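Local structure of uncharacterized protein (Bacteroides uniformis, 4JPQ) at residues 64-74 and 183-194. The protein is of unknown function but probably binds carbohydrates. Sequence-based numbering, arbitrary orientation.
Sequences LHYKVKEASVR and FYKCGDKLQTPH
Glu-70 and Lys-185 form a salt bridge in the buried middle of the contact, NZ of Lys-185 lying 3.1 Å from OE2 of Glu-70 in weak bonds to both carboxylate oxygens. Lys-185, bent at chi2 (72°) and chi4, curls its ammonium back to Cys-186 O, 3.0 Å from NZ, and to NE2 of His-194, almost in the imidazole plane. The other ring nitrogen, ND1, donates a nearly straight bond to Thr-192 O, which fixes the ring's rotation, while Trp-155 NE1 takes up OE2 of Glu-70. With an alanine here instead of Lys-185, the buried carboxylate is likely to lose its counter-charge and His-194 NE2 its donor. Beside this polar knot Val-68 CG1 packs on Lys-185 CE (3.7 Å), and farther along Tyr-66 OH and Leu-64 CD2 meet the edge of the Phe-183 ring.

Toward solvent the contact loosens at Lys-189 and Gln-191, while Leu-190, in the type I turn of 187-190, stays buried with CD2 3.5 Å from Arg-74 CB. Lys-189 merely lays its CB over one face of the Arg-74 guanidinium, whose NH1 pairs with Asp-87. Ser-72 OG and Gln-191 N share Glu-148.

The axes of strands 64-70 and 183-186 come within 10.2 Å, their N-to-C directions 31° apart, without pairing: 61-70 lies between 50-57 and 152-162, and 178-186 runs beside 89-95, 195-197 and 215-219.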
ATOM      1  N   LEU A  64      -1.769   0.130   7.948  1.00 47.00           N
ATOM      2  CA  LEU A  64      -0.722   0.806   7.159  1.00 43.45           C
ATOM      3  C   LEU A  64      -0.857   2.308   7.252  1.00 43.72           C
ATOM      4  O   LEU A  64      -1.970   2.816   7.167  1.00 45.33           O
ATOM      5  CB  LEU A  64      -0.854   0.498   5.677  1.00 46.15           C
ATOM      6  CG  LEU A  64      -0.503  -0.854   5.138  1.00 52.68           C
ATOM      7  CD1 LEU A  64      -0.848  -0.888   3.660  1.00 65.72           C
ATOM      8  CD2 LEU A  64       0.972  -1.129   5.352  1.00 69.79           C
ATOM      9  N   HIS A  65       0.287   2.993   7.352  1.00 38.00           N
ATOM     10  CA  HIS A  65       0.359   4.434   7.428  1.00 42.76           C
ATOM     11  C   HIS A  65       1.539   4.882   6.576  1.00 46.29           C
ATOM     12  O   HIS A  65       2.664   4.504   6.867  1.00 46.37           O
ATOM     13  CB  HIS A  65       0.510   4.877   8.891  1.00 47.93           C
ATOM     14  CG  HIS A  65       0.561   6.362   9.077  1.00 50.51           C
ATOM     15  ND1 HIS A  65       1.447   6.982   9.930  1.00 54.61           N
ATOM     16  CD2 HIS A  65      -0.133   7.354   8.480  1.00 53.57           C
ATOM     17  CE1 HIS A  65       1.281   8.288   9.868  1.00 56.39           C
ATOM     18  NE2 HIS A  65       0.324   8.540   9.000  1.00 53.07           N
ATOM     19  N   TYR A  66       1.253   5.631   5.514  1.00 45.19           N
ATOM     20  CA  TYR A  66       2.241   6.191   4.604  1.00 39.91           C
ATOM     21  C   TYR A  66       2.340   7.687   4.821  1.00 44.05           C
ATOM     22  O   TYR A  66       1.311   8.342   5.031  1.00 42.46           O
ATOM     23  CB  TYR A  66       1.785   6.018   3.152  1.00 43.23           C
ATOM     24  CG  TYR A  66       1.745   4.615   2.627  1.00 41.35           C
ATOM     25  CD1 TYR A  66       0.592   3.836   2.756  1.00 41.98           C
ATOM     26  CD2 TYR A  66       2.845   4.070   1.942  1.00 36.07           C
ATOM     27  CE1 TYR A  66       0.538   2.540   2.246  1.00 41.78           C
ATOM     28  CE2 TYR A  66       2.799   2.777   1.428  1.00 35.57           C
ATOM     29  CZ  TYR A  66       1.645   2.020   1.579  1.00 40.32           C
ATOM     30  OH  TYR A  66       1.580   0.745   1.089  1.00 51.53           O
ATOM     31  N   LYS A  67       3.556   8.224   4.716  1.00 44.32           N
ATOM     32  CA  LYS A  67       3.822   9.678   4.743  1.00 41.82           C
ATOM     33  C   LYS A  67       4.574  10.007   3.451  1.00 44.46           C
ATOM     34  O   LYS A  67       5.533   9.325   3.113  1.00 54.30           O
ATOM     35  CB  LYS A  67       4.663  10.071   5.945  1.00 42.26           C
ATOM     36  CG  LYS A  67       3.933  10.036   7.281  1.00 51.50           C
ATOM     37  CD  LYS A  67       4.880  10.153   8.477  1.00 62.06           C
ATOM     38  CE  LYS A  67       5.674  11.454   8.532  1.00 69.55           C
ATOM     39  NZ  LYS A  67       6.448  11.528   9.803  1.00 75.81           N
ATOM     40  N   VAL A  68       4.150  11.057   2.752  1.00 43.26           N
ATOM     41  CA  VAL A  68       4.745  11.481   1.474  1.00 45.99           C
ATOM     42  C   VAL A  68       5.018  12.990   1.413  1.00 45.33           C
ATOM     43  O   VAL A  68       4.259  13.770   1.977  1.00 40.33           O
ATOM     44  CB  VAL A  68       3.760  11.149   0.328  1.00 50.09           C
ATOM     45  CG1 VAL A  68       4.280  11.621  -1.022  1.00 51.49           C
ATOM     46  CG2 VAL A  68       3.454   9.655   0.288  1.00 47.17           C
ATOM     47  N   LYS A  69       6.113  13.370   0.745  1.00 50.26           N
ATOM     48  CA  LYS A  69       6.430  14.768   0.408  1.00 51.94           C
ATOM     49  C   LYS A  69       6.920  14.751  -1.050  1.00 50.37           C
ATOM     50  O   LYS A  69       7.970  14.172  -1.327  1.00 58.94           O
ATOM     51  CB  LYS A  69       7.467  15.405   1.343  1.00 58.01           C
ATOM     52  CG  LYS A  69       7.538  16.940   1.203  1.00 69.80           C
ATOM     53  CD  LYS A  69       8.516  17.636   2.149  1.00 71.13           C
ATOM     54  CE  LYS A  69       9.965  17.385   1.753  1.00 80.42           C
ATOM     55  NZ  LYS A  69      10.902  18.271   2.497  1.00 99.30           N
ATOM     56  N   GLU A  70       6.146  15.354  -1.966  1.00 50.62           N
ATOM     57  CA  GLU A  70       6.463  15.393  -3.421  1.00 52.17           C
ATOM     58  C   GLU A  70       6.107  16.709  -4.099  1.00 56.93           C
ATOM     59  O   GLU A  70       5.367  17.520  -3.542  1.00 65.48           O
ATOM     60  CB  GLU A  70       5.806  14.221  -4.168  1.00 46.48           C
ATOM     61  CG  GLU A  70       4.298  14.116  -4.010  1.00 46.50           C
ATOM     62  CD  GLU A  70       3.697  12.913  -4.730  1.00 46.70           C
ATOM     63  OE1 GLU A  70       4.135  12.573  -5.857  1.00 51.96           O
ATOM     64  OE2 GLU A  70       2.746  12.318  -4.177  1.00 41.53           O
ATOM     65  N   ALA A  71       6.637  16.891  -5.313  1.00 64.96           N
ATOM     66  CA  ALA A  71       6.489  18.146  -6.089  1.00 65.11           C
ATOM     67  C   ALA A  71       5.097  18.436  -6.643  1.00 58.25           C
ATOM     68  O   ALA A  71       4.824  19.580  -7.016  1.00 68.18           O
ATOM     69  CB  ALA A  71       7.533  18.229  -7.206  1.00 64.89           C
ATOM     70  N   SER A  72       4.245  17.415  -6.739  1.00 51.42           N
ATOM     71  CA  SER A  72       2.862  17.590  -7.205  1.00 52.00           C
ATOM     72  C   SER A  72       1.971  16.430  -6.787  1.00 49.26           C
ATOM     73  O   SER A  72       2.465  15.329  -6.539  1.00 52.52           O
ATOM     74  CB  SER A  72       2.787  17.779  -8.730  1.00 49.84           C
ATOM     75  OG  SER A  72       3.158  16.611  -9.446  1.00 53.53           O
ATOM     76  N   VAL A  73       0.667  16.706  -6.727  1.00 47.66           N
ATOM     77  CA  VAL A  73      -0.362  15.715  -6.389  1.00 47.27           C
ATOM     78  C   VAL A  73      -1.522  15.794  -7.374  1.00 47.16           C
ATOM     79  O   VAL A  73      -1.761  16.841  -7.975  1.00 51.77           O
ATOM     80  CB  VAL A  73      -0.867  15.853  -4.940  1.00 50.88           C
ATOM     81  CG1 VAL A  73       0.249  15.513  -3.965  1.00 49.69           C
ATOM     82  CG2 VAL A  73      -1.415  17.242  -4.647  1.00 54.35           C
ATOM     83  N   ARG A  74      -2.250  14.691  -7.499  1.00 44.32           N
ATOM     84  CA  ARG A  74      -3.333  14.541  -8.481  1.00 50.21           C
ATOM     85  C   ARG A  74      -4.264  13.418  -8.030  1.00 44.62           C
ATOM     86  O   ARG A  74      -3.791  12.455  -7.455  1.00 45.94           O
ATOM     87  CB  ARG A  74      -2.685  14.176  -9.819  1.00 47.51           C
ATOM     88  CG  ARG A  74      -3.594  13.964 -11.019  1.00 48.72           C
ATOM     89  CD  ARG A  74      -2.762  13.513 -12.218  1.00 48.65           C
ATOM     90  NE  ARG A  74      -3.533  13.445 -13.462  1.00 49.14           N
ATOM     91  CZ  ARG A  74      -4.252  12.407 -13.899  1.00 48.90           C
ATOM     92  NH1 ARG A  74      -4.357  11.259 -13.214  1.00 59.91           N
ATOM     93  NH2 ARG A  74      -4.893  12.518 -15.058  1.00 54.82           N
ATOM     94  N   PHE A 183       5.983  -2.553  -0.912  1.00 42.93           N
ATOM     95  CA  PHE A 183       5.302  -1.258  -0.812  1.00 51.14           C
ATOM     96  C   PHE A 183       5.832  -0.346  -1.899  1.00 52.76           C
ATOM     97  O   PHE A 183       7.034  -0.353  -2.163  1.00 50.92           O
ATOM     98  CB  PHE A 183       5.524  -0.646   0.572  1.00 53.39           C
ATOM     99  CG  PHE A 183       5.251  -1.604   1.702  1.00 53.25           C
ATOM    100  CD1 PHE A 183       6.230  -2.507   2.111  1.00 52.98           C
ATOM    101  CD2 PHE A 183       4.007  -1.627   2.344  1.00 52.02           C
ATOM    102  CE1 PHE A 183       5.979  -3.410   3.135  1.00 53.91           C
ATOM    103  CE2 PHE A 183       3.760  -2.524   3.377  1.00 49.97           C
ATOM    104  CZ  PHE A 183       4.743  -3.421   3.769  1.00 51.45           C
ATOM    105  N   TYR A 184       4.934   0.403  -2.553  1.00 51.19           N
ATOM    106  CA  TYR A 184       5.327   1.275  -3.657  1.00 46.36           C
ATOM    107  C   TYR A 184       4.692   2.663  -3.647  1.00 46.89           C
ATOM    108  O   TYR A 184       3.623   2.876  -3.069  1.00 43.96           O
ATOM    109  CB  TYR A 184       4.975   0.649  -5.016  1.00 48.26           C
ATOM    110  CG  TYR A 184       5.310  -0.805  -5.230  1.00 45.06           C
ATOM    111  CD1 TYR A 184       6.628  -1.241  -5.225  1.00 52.88           C
ATOM    112  CD2 TYR A 184       4.306  -1.745  -5.514  1.00 43.22           C
ATOM    113  CE1 TYR A 184       6.951  -2.582  -5.452  1.00 55.03           C
ATOM    114  CE2 TYR A 184       4.613  -3.085  -5.737  1.00 49.13           C
ATOM    115  CZ  TYR A 184       5.933  -3.503  -5.727  1.00 51.90           C
ATOM    116  OH  TYR A 184       6.221  -4.827  -5.947  1.00 46.81           O
ATOM    117  N   LYS A 185       5.370   3.571  -4.354  1.00 48.89           N
ATOM    118  CA  LYS A 185       4.928   4.939  -4.626  1.00 47.63           C
ATOM    119  C   LYS A 185       5.071   5.189  -6.131  1.00 50.46           C
ATOM    120  O   LYS A 185       6.070   4.775  -6.742  1.00 48.46           O
ATOM    121  CB  LYS A 185       5.811   5.931  -3.907  1.00 46.34           C
ATOM    122  CG  LYS A 185       5.532   7.396  -4.200  1.00 45.89           C
ATOM    123  CD  LYS A 185       4.236   7.894  -3.582  1.00 48.77           C
ATOM    124  CE  LYS A 185       3.929   9.345  -3.963  1.00 49.22           C
ATOM    125  NZ  LYS A 185       3.398   9.564  -5.338  1.00 49.34           N
ATOM    126  N   CYS A 186       4.092   5.885  -6.712  1.00 43.12           N
ATOM    127  CA  CYS A 186       4.114   6.220  -8.134  1.00 44.16           C
ATOM    128  C   CYS A 186       3.100   7.304  -8.478  1.00 48.29           C
ATOM    129  O   CYS A 186       2.408   7.807  -7.597  1.00 47.94           O
ATOM    130  CB  CYS A 186       3.835   4.960  -8.986  1.00 49.73           C
ATOM    131  SG  CYS A 186       2.160   4.336  -8.800  1.00 48.29           S
ATOM    132  N   GLY A 187       3.042   7.657  -9.767  1.00 46.73           N
ATOM    133  CA  GLY A 187       2.074   8.610 -10.304  1.00 40.13           C
ATOM    134  C   GLY A 187       2.322   8.787 -11.785  1.00 45.64           C
ATOM    135  O   GLY A 187       3.014   9.711 -12.181  1.00 53.24           O
ATOM    136  N   ASP A 188       1.806   7.845 -12.584  1.00 43.81           N
ATOM    137  CA  ASP A 188       2.062   7.793 -14.028  1.00 45.27           C
ATOM    138  C   ASP A 188       1.757   9.091 -14.770  1.00 43.07           C
ATOM    139  O   ASP A 188       2.537   9.468 -15.631  1.00 46.77           O
ATOM    140  CB  ASP A 188       1.352   6.592 -14.713  1.00 52.36           C
ATOM    141  CG  ASP A 188       1.921   5.210 -14.291  1.00 55.51           C
ATOM    142  OD1 ASP A 188       2.617   5.095 -13.260  1.00 53.37           O
ATOM    143  OD2 ASP A 188       1.644   4.220 -15.004  1.00 57.83           O
ATOM    144  N   LYS A 189       0.662   9.772 -14.420  1.00 45.35           N
ATOM    145  CA  LYS A 189       0.255  11.032 -15.093  1.00 45.55           C
ATOM    146  C   LYS A 189       0.613  12.339 -14.350  1.00 45.81           C
ATOM    147  O   LYS A 189       0.115  13.426 -14.688  1.00 46.92           O
ATOM    148  CB  LYS A 189      -1.229  10.976 -15.501  1.00 49.62           C
ATOM    149  CG  LYS A 189      -1.491  10.086 -16.724  1.00 55.60           C
ATOM    150  CD  LYS A 189      -2.836  10.368 -17.388  1.00 67.03           C
ATOM    151  CE  LYS A 189      -2.911   9.800 -18.798  1.00 88.67           C
ATOM    152  NZ  LYS A 189      -4.099  10.338 -19.524  1.00 92.25           N
ATOM    153  N   LEU A 190       1.496  12.237 -13.354  1.00 48.49           N
ATOM    154  CA  LEU A 190       2.014  13.416 -12.637  1.00 47.27           C
ATOM    155  C   LEU A 190       3.033  14.115 -13.525  1.00 44.21           C
ATOM    156  O   LEU A 190       3.516  13.534 -14.479  1.00 48.57           O
ATOM    157  CB  LEU A 190       2.696  13.022 -11.310  1.00 46.08           C
ATOM    158  CG  LEU A 190       1.825  12.460 -10.190  1.00 48.32           C
ATOM    159  CD1 LEU A 190       2.692  12.064  -9.016  1.00 43.68           C
ATOM    160  CD2 LEU A 190       0.775  13.459  -9.723  1.00 53.53           C
ATOM    161  N   GLN A 191       3.371  15.354 -13.177  1.00 48.73           N
ATOM    162  CA  GLN A 191       4.369  16.167 -13.901  1.00 46.72           C
ATOM    163  C   GLN A 191       5.704  15.432 -14.048  1.00 49.42           C
ATOM    164  O   GLN A 191       6.324  15.497 -15.111  1.00 62.60           O
ATOM    165  CB  GLN A 191       4.610  17.496 -13.164  1.00 50.89           C
ATOM    166  CG  GLN A 191       5.522  18.492 -13.882  1.00 62.33           C
ATOM    167  CD  GLN A 191       5.823  19.748 -13.075  1.00 63.57           C
ATOM    168  OE1 GLN A 191       5.705  20.856 -13.587  1.00 67.26           O
ATOM    169  NE2 GLN A 191       6.200  19.581 -11.816  1.00 60.00           N
ATOM    170  N   THR A 192       6.145  14.785 -12.964  1.00 51.33           N
ATOM    171  CA  THR A 192       7.377  13.999 -12.923  1.00 49.70           C
ATOM    172  C   THR A 192       7.003  12.582 -12.462  1.00 47.71           C
ATOM    173  O   THR A 192       6.962  12.308 -11.251  1.00 49.69           O
ATOM    174  CB  THR A 192       8.431  14.623 -11.979  1.00 47.19           C
ATOM    175  OG1 THR A 192       8.500  16.029 -12.197  1.00 51.94           O
ATOM    176  CG2 THR A 192       9.811  14.005 -12.229  1.00 50.54           C
ATOM    177  N   PRO A 193       6.687  11.681 -13.418  1.00 46.54           N
ATOM    178  CA  PRO A 193       6.361  10.314 -12.998  1.00 47.33           C
ATOM    179  C   PRO A 193       7.583   9.663 -12.369  1.00 50.59           C
ATOM    180  O   PRO A 193       8.720  10.025 -12.689  1.00 50.77           O
ATOM    181  CB  PRO A 193       5.938   9.615 -14.299  1.00 47.55           C
ATOM    182  CG  PRO A 193       5.624  10.706 -15.248  1.00 48.93           C
ATOM    183  CD  PRO A 193       6.488  11.866 -14.867  1.00 49.07           C
ATOM    184  N   HIS A 194       7.330   8.723 -11.476  1.00 51.48           N
ATOM    185  CA  HIS A 194       8.388   8.065 -10.723  1.00 48.15           C
ATOM    186  C   HIS A 194       7.934   6.720 -10.227  1.00 45.85           C
ATOM    187  O   HIS A 194       6.734   6.428 -10.209  1.00 46.90           O
ATOM    188  CB  HIS A 194       8.763   8.938  -9.549  1.00 47.79           C
ATOM    189  CG  HIS A 194       7.602   9.287  -8.687  1.00 48.29           C
ATOM    190  ND1 HIS A 194       6.769  10.347  -8.957  1.00 53.98           N
ATOM    191  CD2 HIS A 194       7.110   8.690  -7.584  1.00 49.19           C
ATOM    192  CE1 HIS A 194       5.824  10.397  -8.039  1.00 48.23           C
ATOM    193  NE2 HIS A 194       6.008   9.401  -7.199  1.00 44.79           N
TER